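Local coordinates for protein diacylglycerol kinase (Bacillus anthracis, PDB 3S40) that probably phosphorylates diacylglycerol to phosphatidic acid using ATP, at residues 93-98 with 115-120; 108-113 with 296-301; 179-184 with 197-202. One frame throughout, in Å; residues are numbered along the deposited sequence.

How the contacts relate
Contacts 1 and 2 touch each other in the catalytic domain, while contact 3 stands apart. Contact 1 packs a helix on strand 91-96, one of the two outermost strands of the parallel sheet in that domain. Contact 2 ties the same domain to the chain's C-terminal tail; its centre is about 7 Å from that of contact 1, and A116 CB lies 3.5 Å from P110 O. Contact 3 lies in the beta-sandwich domain, across the centre of the chain, about 35 Å from contact 1 and 33 Å from contact 2 between centres; its nearest atoms are about 15 Å from either of the others. In sequence it is nested within the loop that contact 2 closes.

Contact 1 (93-98 with 115-120); sequences AIIPGG and EAAKLI
I120 lays its CD1 methyl over the side chains of A93 and I95, coming within 3.7 Å of I95 CG1. Its CG1 is anti to the carbonyl carbon, beside the backbone N (chi1 -66°), and CD1 extends away from CA to meet the two strand residues; A93 CB is 3.9 Å from this CD1. The isoleucine side chains of I95 and I120 cross at about a right angle. One helical turn earlier, A116 CB rests against both I95 CG2, at 4.0 Å, and P96 CD, at 3.7 Å. The helix and strand segments approach to 8.1 Å between axes, running nearly antiparallel (166°). The setting is the alpha/beta catalytic domain: strand 91-96 is an edge strand of a four-stranded parallel sheet, bonded along its backbone to strand 66-71, and helix 113-120 packs on one face. I94 has its CB turned away from this helix, and its side chain touches S104 of helix 102-106. On the helix-113-120 side, I31 of helix 24-38 meets both I95 and A117, extending the apolar layer, while I68 of the neighbouring strand touches I95 and I120. A117 CB stands farther off, 4.3 Å from I95 CD1.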
loop_
_atom_site.group_PDB
_atom_site.type_symbol
_atom_site.label_atom_id
_atom_site.label_comp_id
_atom_site.label_asym_id
_atom_site.label_seq_id
_atom_site.Cartn_x
_atom_site.Cartn_y
_atom_site.Cartn_z
ATOM N N ALA A 93 -5.172 -7.300 8.515
ATOM C CA ALA A 93 -6.089 -7.713 7.453
ATOM C C ALA A 93 -6.925 -6.515 7.034
ATOM O O ALA A 93 -7.135 -5.594 7.822
ATOM C CB ALA A 93 -6.968 -8.862 7.901
ATOM N N ILE A 94 -7.377 -6.517 5.785
ATOM C CA ILE A 94 -8.126 -5.388 5.236
ATOM C C ILE A 94 -9.444 -5.879 4.696
ATOM O O ILE A 94 -9.487 -6.863 3.978
ATOM C CB ILE A 94 -7.359 -4.731 4.047
ATOM C CG1 ILE A 94 -5.985 -4.225 4.503
ATOM C CG2 ILE A 94 -8.185 -3.603 3.417
ATOM C CD1 ILE A 94 -5.110 -3.774 3.344
ATOM N N ILE A 95 -10.525 -5.204 5.058
ATOM C CA ILE A 95 -11.771 -5.380 4.351
ATOM C C ILE A 95 -11.963 -4.083 3.626
ATOM O O ILE A 95 -12.033 -3.032 4.244
ATOM C CB ILE A 95 -12.946 -5.646 5.276
ATOM C CG1 ILE A 95 -12.676 -6.899 6.103
ATOM C CG2 ILE A 95 -14.223 -5.821 4.441
ATOM C CD1 ILE A 95 -13.645 -7.076 7.263
ATOM N N PRO A 96 -12.024 -4.154 2.295
ATOM C CA PRO A 96 -11.998 -2.974 1.423
ATOM C C PRO A 96 -13.266 -2.137 1.590
ATOM O O PRO A 96 -14.340 -2.633 1.338
ATOM C CB PRO A 96 -11.908 -3.577 0.015
ATOM C CG PRO A 96 -12.522 -4.932 0.149
ATOM C CD PRO A 96 -12.206 -5.407 1.555
ATOM N N GLY A 97 -13.133 -0.887 2.019
ATOM C CA GLY A 97 -14.295 -0.055 2.259
ATOM C C GLY A 97 -14.210 1.287 1.567
ATOM O O GLY A 97 -14.972 2.202 1.883
ATOM N N GLY A 98 -13.283 1.405 0.620
ATOM C CA GLY A 98 -13.112 2.631 -0.140
ATOM C C GLY A 98 -13.450 2.362 -1.592
ATOM O O GLY A 98 -14.137 1.388 -1.898
ATOM N N GLU A 115 -17.283 -11.496 1.177
ATOM C CA GLU A 115 -16.240 -12.456 0.782
ATOM C C GLU A 115 -14.883 -12.151 1.419
ATOM O O GLU A 115 -14.147 -13.064 1.802
ATOM C CB GLU A 115 -16.093 -12.502 -0.742
ATOM C CG GLU A 115 -17.323 -13.045 -1.456
ATOM C CD GLU A 115 -17.743 -14.402 -0.913
ATOM O OE1 GLU A 115 -16.854 -15.251 -0.687
ATOM O OE2 GLU A 115 -18.958 -14.615 -0.699
ATOM N N ALA A 116 -14.559 -10.865 1.509
ATOM C CA ALA A 116 -13.350 -10.413 2.181
ATOM C C ALA A 116 -13.318 -10.833 3.660
ATOM O O ALA A 116 -12.264 -11.201 4.170
ATOM C CB ALA A 116 -13.217 -8.890 2.051
ATOM N N ALA A 117 -14.460 -10.737 4.354
ATOM C CA ALA A 117 -14.516 -11.114 5.764
ATOM C C ALA A 117 -14.315 -12.622 5.916
ATOM O O ALA A 117 -13.614 -13.065 6.797
ATOM C CB ALA A 117 -15.882 -10.666 6.416
ATOM N N LYS A 118 -14.938 -13.399 5.034
ATOM C CA LYS A 118 -14.785 -14.849 5.046
ATOM C C LYS A 118 -13.350 -15.306 4.758
ATOM O O LYS A 118 -12.851 -16.224 5.404
ATOM C CB LYS A 118 -15.762 -15.488 4.058
ATOM C CG LYS A 118 -17.206 -15.176 4.431
ATOM C CD LYS A 118 -18.185 -15.690 3.402
ATOM C CE LYS A 118 -19.583 -15.195 3.709
ATOM N NZ LYS A 118 -20.540 -15.645 2.662
ATOM N N LEU A 119 -12.706 -14.650 3.799
ATOM C CA LEU A 119 -11.275 -14.836 3.548
ATOM C C LEU A 119 -10.436 -14.733 4.837
ATOM O O LEU A 119 -9.584 -15.577 5.105
ATOM C CB LEU A 119 -10.772 -13.821 2.509
ATOM C CG LEU A 119 -9.258 -13.932 2.233
ATOM C CD1 LEU A 119 -8.944 -15.194 1.456
ATOM C CD2 LEU A 119 -8.755 -12.705 1.505
ATOM N N ILE A 120 -10.682 -13.710 5.645
ATOM C CA ILE A 120 -9.891 -13.532 6.869
ATOM C C ILE A 120 -10.025 -14.774 7.731
ATOM O O ILE A 120 -9.097 -15.196 8.407
ATOM C CB ILE A 120 -10.379 -12.308 7.655
ATOM C CG1 ILE A 120 -10.104 -11.045 6.843
ATOM C CG2 ILE A 120 -9.747 -12.277 9.045
ATOM C CD1 ILE A 120 -10.690 -9.775 7.429
#

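Contact 2 (108-113 with 296-301); sequences GVPQNI and IYNPAV
In N298 the amide carbon CG is anti to the backbone N (chi1 -170°) and OD1 is turned back to eclipse CA (chi2 -2°), which directs the opposite branch, ND2, at the carbonyl of G108. The resulting hydrogen bond, ND2 to G108 O, measures 3.0 Å with an N-H...O angle of 153°. G108 O lies in the amide plane of N298, whereas ND2 is tilted out of the plane of the G108 carbonyl. The other end of the amide is engaged too: A300 N donates to N298 OD1 at 3.1 Å from above the side-chain carbonyl plane, forming an Asx turn. Bonds at both ends thus fix the rotation of the amide.

G108 ends helix 102-106 in a Schellman motif, with positive phi, and its lack of a side chain lets the tail come close. A CB on this residue would point at the tail and fall tightly against both V301 CG1 and N298 CB. With none there, N298 CB sits 3.1 Å from G108 O, so the carbonyl that takes the amide N-H also lies against the methylene of the same side chain. V301 CG1, itself anti to its backbone N, approaches G108 CA to 4.0 Å. The contact is where the chain, having left strand 284-296 at the end of the beta-sandwich region, returns to the catalytic domain; nearby, I296 pairs through its backbone with L92, and N298 with L107.

P110 CD lies 4.0 Å from N298 ND2, the two side chains crossing obliquely. L119 of helix 113-120 touches both residues. V109 has its CB turned away from the tail, while its backbone O accepts from Q111 NE2 at 3.1 Å.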
loop_
_atom_site.group_PDB
_atom_site.type_symbol
_atom_site.label_atom_id
_atom_site.label_comp_id
_atom_site.label_asym_id
_atom_site.label_seq_id
_atom_site.Cartn_x
_atom_site.Cartn_y
_atom_site.Cartn_z
ATOM N N GLY A 108 -4.987 -9.632 -3.050
ATOM C CA GLY A 108 -5.956 -10.465 -3.745
ATOM C C GLY A 108 -7.263 -10.590 -2.983
ATOM O O GLY A 108 -8.068 -11.498 -3.208
ATOM N N VAL A 109 -7.481 -9.663 -2.067
ATOM C CA VAL A 109 -8.704 -9.672 -1.273
ATOM C C VAL A 109 -9.937 -9.383 -2.125
ATOM O O VAL A 109 -9.977 -8.384 -2.833
ATOM C CB VAL A 109 -8.650 -8.635 -0.160
ATOM C CG1 VAL A 109 -9.992 -8.588 0.568
ATOM C CG2 VAL A 109 -7.474 -8.936 0.807
ATOM N N PRO A 110 -10.953 -10.255 -2.044
ATOM C CA PRO A 110 -12.226 -10.034 -2.747
ATOM C C PRO A 110 -12.752 -8.633 -2.465
ATOM O O PRO A 110 -12.678 -8.169 -1.323
ATOM C CB PRO A 110 -13.158 -11.059 -2.102
ATOM C CG PRO A 110 -12.258 -12.165 -1.666
ATOM C CD PRO A 110 -10.934 -11.534 -1.303
ATOM N N GLN A 111 -13.282 -7.961 -3.480
ATOM C CA GLN A 111 -13.801 -6.612 -3.268
ATOM C C GLN A 111 -15.248 -6.624 -2.735
ATOM O O GLN A 111 -15.766 -5.606 -2.281
ATOM C CB GLN A 111 -13.655 -5.765 -4.543
ATOM C CG GLN A 111 -12.196 -5.466 -4.923
ATOM C CD GLN A 111 -11.457 -4.663 -3.845
ATOM O OE1 GLN A 111 -11.766 -3.494 -3.617
ATOM N NE2 GLN A 111 -10.478 -5.299 -3.176
ATOM N N ASN A 112 -15.883 -7.784 -2.782
ATOM C CA ASN A 112 -17.152 -7.999 -2.091
ATOM C C ASN A 112 -16.840 -8.163 -0.605
ATOM O O ASN A 112 -16.135 -9.106 -0.210
ATOM C CB ASN A 112 -17.831 -9.260 -2.652
ATOM C CG ASN A 112 -19.045 -9.693 -1.843
ATOM O OD1 ASN A 112 -18.940 -10.044 -0.670
ATOM N ND2 ASN A 112 -20.201 -9.703 -2.486
ATOM N N ILE A 113 -17.335 -7.247 0.225
ATOM C CA ILE A 113 -16.879 -7.215 1.614
ATOM C C ILE A 113 -17.265 -8.466 2.387
ATOM O O ILE A 113 -16.522 -8.895 3.265
ATOM C CB ILE A 113 -17.313 -5.950 2.357
ATOM C CG1 ILE A 113 -18.836 -5.881 2.474
ATOM C CG2 ILE A 113 -16.757 -4.714 1.651
ATOM C CD1 ILE A 113 -19.307 -4.659 3.235
ATOM N N ILE A 296 -3.060 -10.967 6.142
ATOM C CA ILE A 296 -4.003 -11.919 5.584
ATOM C C ILE A 296 -4.064 -11.696 4.081
ATOM O O ILE A 296 -4.111 -10.559 3.623
ATOM C CB ILE A 296 -5.413 -11.711 6.161
ATOM C CG1 ILE A 296 -5.453 -12.114 7.637
ATOM C CG2 ILE A 296 -6.445 -12.513 5.347
ATOM C CD1 ILE A 296 -5.313 -13.614 7.887
ATOM N N TYR A 297 -4.091 -12.768 3.306
ATOM C CA TYR A 297 -4.200 -12.595 1.868
ATOM C C TYR A 297 -4.965 -13.755 1.239
ATOM O O TYR A 297 -5.406 -14.675 1.946
ATOM C CB TYR A 297 -2.795 -12.469 1.246
ATOM C CG TYR A 297 -2.068 -13.799 1.138
ATOM C CD1 TYR A 297 -1.827 -14.371 -0.100
ATOM C CD2 TYR A 297 -1.643 -14.486 2.280
ATOM C CE1 TYR A 297 -1.166 -15.581 -0.215
ATOM C CE2 TYR A 297 -0.984 -15.697 2.188
ATOM C CZ TYR A 297 -0.751 -16.240 0.919
ATOM O OH TYR A 297 -0.109 -17.443 0.772
ATOM N N ASN A 298 -5.090 -13.718 -0.092
ATOM C CA ASN A 298 -5.877 -14.703 -0.834
ATOM C C ASN A 298 -4.979 -15.553 -1.721
ATOM O O ASN A 298 -4.580 -15.106 -2.791
ATOM C CB ASN A 298 -6.908 -14.001 -1.710
ATOM C CG ASN A 298 -7.897 -14.967 -2.323
ATOM O OD1 ASN A 298 -7.794 -16.185 -2.126
ATOM N ND2 ASN A 298 -8.875 -14.433 -3.064
ATOM N N PRO A 299 -4.658 -16.779 -1.286
ATOM C CA PRO A 299 -3.753 -17.604 -2.097
ATOM C C PRO A 299 -4.428 -18.107 -3.386
ATOM O O PRO A 299 -3.743 -18.487 -4.325
ATOM C CB PRO A 299 -3.406 -18.778 -1.164
ATOM C CG PRO A 299 -4.071 -18.482 0.160
ATOM C CD PRO A 299 -5.173 -17.515 -0.122
ATOM N N ALA A 300 -5.757 -18.080 -3.437
ATOM C CA ALA A 300 -6.482 -18.483 -4.644
ATOM C C ALA A 300 -6.306 -17.476 -5.777
ATOM O O ALA A 300 -6.560 -17.782 -6.942
ATOM C CB ALA A 300 -7.953 -18.666 -4.335
ATOM N N VAL A 301 -5.879 -16.271 -5.421
ATOM C CA VAL A 301 -5.682 -15.200 -6.381
ATOM C C VAL A 301 -4.222 -14.728 -6.403
ATOM O O VAL A 301 -3.721 -14.264 -7.428
ATOM C CB VAL A 301 -6.627 -14.013 -6.070
ATOM C CG1 VAL A 301 -6.283 -12.798 -6.920
ATOM C CG2 VAL A 301 -8.090 -14.427 -6.277
#

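Contact 3 (179-184 with 197-202); sequences ETFPVK and VLVMVG
The phenyl ring of F181 is met obliquely by all that reaches it from 197-202: the carbonyl oxygen of V197, the backbone N of L198 and the CG2 methyl of V199. K270 adds a cation-pi interaction with the same ring, and I144 touches it as well. The fold is a beta sandwich of the kind related to the C-terminal domain of NAD kinases. Strand 181-187 belongs to one antiparallel sheet and strand 198-202 to the other, and the ring lies between them. The two strand segments pass 9.2 Å apart at an angle of 34°, with no hydrogen bond joining them.

F181 CG occupies the crowded position between the backbone N and the carbonyl carbon (chi1 61°), and the ring beyond it comes nearer to the opposing strand. Its CE2 comes to 3.4 Å from V197 O. V197 marks the corner at which the chain, leaving strand 190-196, crosses from one sheet to the other. Much of V197 is buried against 179-184. At the corner the two residues V197 and L198 stand opposite the single residue V229, a classic beta bulge. L198 has its CB turned away from 179-184.

V199 has its CB directed at 179-184, with W142 and I144 of strand 141-144 touching its side chain. Its CG2, anti to the carbonyl carbon, serves two partners of the opposing sheet. F181 CZ and CE1 are each 4.0 Å from this methyl, and V183 CG2 meets it at 4.2 Å.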
loop_
_atom_site.group_PDB
_atom_site.type_symbol
_atom_site.label_atom_id
_atom_site.label_comp_id
_atom_site.label_asym_id
_atom_site.label_seq_id
_atom_site.Cartn_x
_atom_site.Cartn_y
_atom_site.Cartn_z
ATOM N N GLU A 179 7.498 21.555 -17.212
ATOM C CA GLU A 179 6.950 20.257 -16.834
ATOM C C GLU A 179 8.048 19.281 -16.417
ATOM O O GLU A 179 7.920 18.599 -15.402
ATOM C CB GLU A 179 6.137 19.663 -17.983
ATOM C CG GLU A 179 6.939 19.490 -19.264
ATOM C CD GLU A 179 6.337 18.460 -20.191
ATOM O OE1 GLU A 179 5.184 18.046 -19.948
ATOM O OE2 GLU A 179 7.021 18.060 -21.159
ATOM N N THR A 180 9.121 19.211 -17.203
ATOM C CA THR A 180 10.212 18.282 -16.927
ATOM C C THR A 180 11.157 18.855 -15.881
ATOM O O THR A 180 11.281 20.071 -15.748
ATOM C CB THR A 180 11.014 17.935 -18.197
ATOM O OG1 THR A 180 12.033 18.917 -18.408
ATOM C CG2 THR A 180 10.101 17.887 -19.413
ATOM N N PHE A 181 11.812 17.972 -15.132
ATOM C CA PHE A 181 12.758 18.382 -14.098
ATOM C C PHE A 181 13.903 17.383 -14.009
ATOM O O PHE A 181 13.700 16.185 -14.218
ATOM C CB PHE A 181 12.060 18.497 -12.743
ATOM C CG PHE A 181 11.454 17.209 -12.274
ATOM C CD1 PHE A 181 12.231 16.257 -11.631
ATOM C CD2 PHE A 181 10.111 16.942 -12.489
ATOM C CE1 PHE A 181 11.675 15.058 -11.202
ATOM C CE2 PHE A 181 9.545 15.746 -12.063
ATOM C CZ PHE A 181 10.329 14.802 -11.420
ATOM N N PRO A 182 15.111 17.872 -13.697
ATOM C CA PRO A 182 16.293 17.017 -13.589
ATOM C C PRO A 182 16.315 16.230 -12.281
ATOM O O PRO A 182 15.882 16.717 -11.233
ATOM C CB PRO A 182 17.447 18.020 -13.615
ATOM C CG PRO A 182 16.873 19.244 -13.004
ATOM C CD PRO A 182 15.428 19.286 -13.428
ATOM N N VAL A 183 16.837 15.012 -12.357
ATOM C CA VAL A 183 16.868 14.119 -11.221
ATOM C C VAL A 183 18.163 13.333 -11.260
ATOM O O VAL A 183 18.723 13.062 -12.330
ATOM C CB VAL A 183 15.660 13.137 -11.230
ATOM C CG1 VAL A 183 15.868 12.025 -12.271
ATOM C CG2 VAL A 183 15.443 12.531 -9.850
ATOM N N LYS A 184 18.640 12.989 -10.075
ATOM C CA LYS A 184 19.824 12.168 -9.919
ATOM C C LYS A 184 19.425 11.049 -8.969
ATOM O O LYS A 184 18.922 11.316 -7.870
ATOM C CB LYS A 184 20.946 13.005 -9.311
ATOM C CG LYS A 184 22.344 12.495 -9.583
ATOM C CD LYS A 184 23.389 13.543 -9.210
ATOM C CE LYS A 184 22.916 14.968 -9.531
ATOM N NZ LYS A 184 22.493 15.157 -10.948
ATOM N N VAL A 197 9.797 13.604 -16.216
ATOM C CA VAL A 197 8.516 14.233 -15.931
ATOM C C VAL A 197 7.894 13.605 -14.676
ATOM O O VAL A 197 7.132 14.251 -13.953
ATOM C CB VAL A 197 7.550 14.136 -17.137
ATOM C CG1 VAL A 197 7.701 12.802 -17.858
ATOM C CG2 VAL A 197 6.117 14.345 -16.685
ATOM N N LEU A 198 8.243 12.345 -14.415
ATOM C CA LEU A 198 7.682 11.611 -13.282
ATOM C C LEU A 198 8.687 10.622 -12.685
ATOM O O LEU A 198 9.370 9.898 -13.408
ATOM C CB LEU A 198 6.415 10.872 -13.717
ATOM C CG LEU A 198 5.808 9.891 -12.713
ATOM C CD1 LEU A 198 4.989 10.627 -11.659
ATOM C CD2 LEU A 198 4.951 8.871 -13.426
ATOM N N VAL A 199 8.786 10.596 -11.363
ATOM C CA VAL A 199 9.631 9.613 -10.698
ATOM C C VAL A 199 8.839 8.860 -9.650
ATOM O O VAL A 199 8.178 9.459 -8.805
ATOM C CB VAL A 199 10.837 10.257 -10.021
ATOM C CG1 VAL A 199 11.691 9.189 -9.353
ATOM C CG2 VAL A 199 11.655 11.055 -11.045
HETATM N N MSE A 200 8.909 7.540 -9.701
HETATM C CA MSE A 200 8.216 6.754 -8.704
HETATM C C MSE A 200 8.936 5.533 -8.190
HETATM O O MSE A 200 9.720 4.894 -8.899
HETATM C CB MSE A 200 6.843 6.387 -9.188
HETATM C CG MSE A 200 5.901 7.488 -8.863
HETATM SE SE MSE A 200 4.207 7.006 -9.462
HETATM C CE MSE A 200 4.098 5.206 -8.627
ATOM N N VAL A 201 8.635 5.237 -6.931
ATOM C CA VAL A 201 9.182 4.111 -6.215
ATOM C C VAL A 201 8.007 3.290 -5.727
ATOM O O VAL A 201 7.230 3.743 -4.901
ATOM C CB VAL A 201 10.021 4.588 -5.020
ATOM C CG1 VAL A 201 10.753 3.417 -4.387
ATOM C CG2 VAL A 201 11.006 5.632 -5.487
ATOM N N GLY A 202 7.870 2.082 -6.258
ATOM C CA GLY A 202 6.692 1.273 -6.009
ATOM C C GLY A 202 6.930 0.048 -5.152
ATOM O O GLY A 202 7.984 -0.584 -5.214
#